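Chaperone CupB2 (Pseudomonas aeruginosa, PDB 3Q48) probably acts as a periplasmic chaperone that assists the folding of pilus subunits during fimbrium biogenesis. Local coordinates at residues L76-S81 with S112-N117. Numbering follows the deposited sequence.
Sequences LQVPFS and SLFWLN
Phe80 and Phe114 meet in a T-shaped (edge-to-face) pair, a compact illustration of how aromatic rings fill the interior of an immunoglobulin-like domain. The ring planes stand at 71° and the centroids lie 5.0 Å apart. Phe80 supplies the edge: its CE2 rests over one face of Phe114, displaced toward the rim, and comes 3.5 Å from Phe114 CD2. The CB of Phe114 points at 76-81, and chi1 of -66° sets CG anti to the carbonyl carbon, beside the backbone N; the ring then offers one face to Phe80. Across the ring from CD2, CE1 meets the loop residues Val78 and Pro79. Pro79 CD lies 3.9 Å from Phe114 CE1, the two side chains crossing at about a right angle, while Val78 CB stands 4.2 Å from that CE1 atom. The sheet of the PapD-like N-terminal domain runs from 112-121 through 58-65 to 80-89 and curls, so that Phe114 and Phe80 face each other across the interior; Ile64, Phe39 and Tyr101 also meet Phe80. No hydrogen bond joins the two segments, and their cohesion rests on dispersion and shape, with a probable small electrostatic gain from the weakly positive C-H edge of Phe80 lying over the pi cloud of Phe114.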
loop_
_atom_site.group_PDB
_atom_site.type_symbol
_atom_site.label_atom_id
_atom_site.label_comp_id
_atom_site.label_asym_id
_atom_site.label_seq_id
_atom_site.Cartn_x
_atom_site.Cartn_y
_atom_site.Cartn_z
ATOM N N LEU A 76 19.242 -6.715 0.099
ATOM C CA LEU A 76 18.088 -7.037 -0.751
ATOM C C LEU A 76 18.252 -6.452 -2.161
ATOM O O LEU A 76 17.563 -6.871 -3.085
ATOM C CB LEU A 76 16.797 -6.513 -0.121
ATOM C CG LEU A 76 16.402 -6.964 1.285
ATOM C CD1 LEU A 76 15.000 -6.523 1.568
ATOM C CD2 LEU A 76 16.522 -8.481 1.430
ATOM N N GLN A 77 19.153 -5.470 -2.303
ATOM C CA GLN A 77 19.433 -4.802 -3.564
ATOM C C GLN A 77 18.142 -4.411 -4.283
ATOM O O GLN A 77 17.985 -4.696 -5.461
ATOM C CB GLN A 77 20.319 -5.686 -4.453
ATOM C CG GLN A 77 21.725 -5.987 -3.863
ATOM C CD GLN A 77 22.867 -5.246 -4.584
ATOM O OE1 GLN A 77 23.555 -4.392 -3.998
ATOM N NE2 GLN A 77 23.081 -5.589 -5.858
ATOM N N VAL A 78 17.207 -3.783 -3.570
ATOM C CA VAL A 78 16.011 -3.257 -4.199
ATOM C C VAL A 78 16.421 -2.093 -5.088
ATOM O O VAL A 78 17.357 -1.351 -4.735
ATOM C CB VAL A 78 14.957 -2.799 -3.184
ATOM C CG1 VAL A 78 14.636 -3.928 -2.218
ATOM C CG2 VAL A 78 15.395 -1.532 -2.469
ATOM N N PRO A 79 15.730 -1.926 -6.238
ATOM C CA PRO A 79 16.099 -0.908 -7.209
ATOM C C PRO A 79 15.637 0.501 -6.846
ATOM O O PRO A 79 15.408 1.309 -7.722
ATOM C CB PRO A 79 15.372 -1.366 -8.470
ATOM C CG PRO A 79 14.148 -1.965 -7.970
ATOM C CD PRO A 79 14.483 -2.597 -6.631
ATOM N N PHE A 80 15.501 0.792 -5.565
ATOM C CA PHE A 80 15.176 2.149 -5.153
ATOM C C PHE A 80 16.202 2.677 -4.148
ATOM O O PHE A 80 16.760 1.912 -3.380
ATOM C CB PHE A 80 13.746 2.229 -4.615
ATOM C CG PHE A 80 12.714 1.766 -5.587
ATOM C CD1 PHE A 80 12.254 2.617 -6.564
ATOM C CD2 PHE A 80 12.216 0.463 -5.524
ATOM C CE1 PHE A 80 11.322 2.219 -7.469
ATOM C CE2 PHE A 80 11.267 0.008 -6.447
ATOM C CZ PHE A 80 10.820 0.897 -7.429
ATOM N N SER A 81 16.485 3.972 -4.204
ATOM C CA SER A 81 17.229 4.638 -3.162
ATOM C C SER A 81 16.350 5.757 -2.563
ATOM O O SER A 81 15.450 6.241 -3.207
ATOM C CB SER A 81 18.522 5.198 -3.735
ATOM O OG SER A 81 18.222 6.293 -4.598
ATOM N N SER A 112 4.447 -3.829 -9.214
ATOM C CA SER A 112 5.296 -4.421 -8.147
ATOM C C SER A 112 5.151 -3.675 -6.814
ATOM O O SER A 112 4.934 -2.452 -6.771
ATOM C CB SER A 112 6.738 -4.486 -8.572
ATOM O OG SER A 112 6.862 -5.470 -9.589
ATOM N N LEU A 113 5.233 -4.461 -5.744
ATOM C CA LEU A 113 5.047 -3.968 -4.389
ATOM C C LEU A 113 6.357 -3.901 -3.575
ATOM O O LEU A 113 7.057 -4.908 -3.425
ATOM C CB LEU A 113 4.056 -4.857 -3.704
ATOM C CG LEU A 113 3.811 -4.507 -2.251
ATOM C CD1 LEU A 113 3.180 -3.099 -2.034
ATOM C CD2 LEU A 113 2.981 -5.687 -1.719
ATOM N N PHE A 114 6.677 -2.692 -3.107
ATOM C CA PHE A 114 7.791 -2.414 -2.201
ATOM C C PHE A 114 7.301 -1.662 -0.951
ATOM O O PHE A 114 6.120 -1.255 -0.858
ATOM C CB PHE A 114 8.869 -1.633 -2.931
ATOM C CG PHE A 114 9.540 -2.427 -4.040
ATOM C CD1 PHE A 114 10.664 -3.203 -3.774
ATOM C CD2 PHE A 114 9.023 -2.430 -5.325
ATOM C CE1 PHE A 114 11.292 -3.954 -4.777
ATOM C CE2 PHE A 114 9.652 -3.209 -6.372
ATOM C CZ PHE A 114 10.787 -3.949 -6.081
ATOM N N TRP A 115 8.172 -1.493 0.033
ATOM C CA TRP A 115 7.719 -0.894 1.270
ATOM C C TRP A 115 8.662 0.216 1.638
ATOM O O TRP A 115 9.871 0.031 1.623
ATOM C CB TRP A 115 7.635 -1.938 2.387
ATOM C CG TRP A 115 6.613 -3.047 2.143
ATOM C CD1 TRP A 115 6.788 -4.226 1.398
ATOM C CD2 TRP A 115 5.255 -3.067 2.603
ATOM N NE1 TRP A 115 5.635 -4.967 1.447
ATOM C CE2 TRP A 115 4.682 -4.279 2.169
ATOM C CE3 TRP A 115 4.488 -2.200 3.388
ATOM C CZ2 TRP A 115 3.354 -4.622 2.459
ATOM C CZ3 TRP A 115 3.184 -2.563 3.712
ATOM C CH2 TRP A 115 2.636 -3.764 3.245
ATOM N N LEU A 116 8.114 1.394 1.901
ATOM C CA LEU A 116 8.910 2.494 2.419
ATOM C C LEU A 116 8.803 2.463 3.917
ATOM O O LEU A 116 7.685 2.359 4.460
ATOM C CB LEU A 116 8.407 3.828 1.902
ATOM C CG LEU A 116 9.073 5.098 2.379
ATOM C CD1 LEU A 116 10.577 5.149 2.109
ATOM C CD2 LEU A 116 8.347 6.243 1.686
ATOM N N ASN A 117 9.964 2.464 4.583
ATOM C CA ASN A 117 10.003 2.541 6.047
ATOM C C ASN A 117 10.486 3.948 6.469
ATOM O O ASN A 117 11.382 4.513 5.838
ATOM C CB ASN A 117 10.944 1.525 6.620
ATOM C CG ASN A 117 10.584 0.123 6.277
ATOM O OD1 ASN A 117 9.770 -0.502 6.964
ATOM N ND2 ASN A 117 11.252 -0.429 5.251
#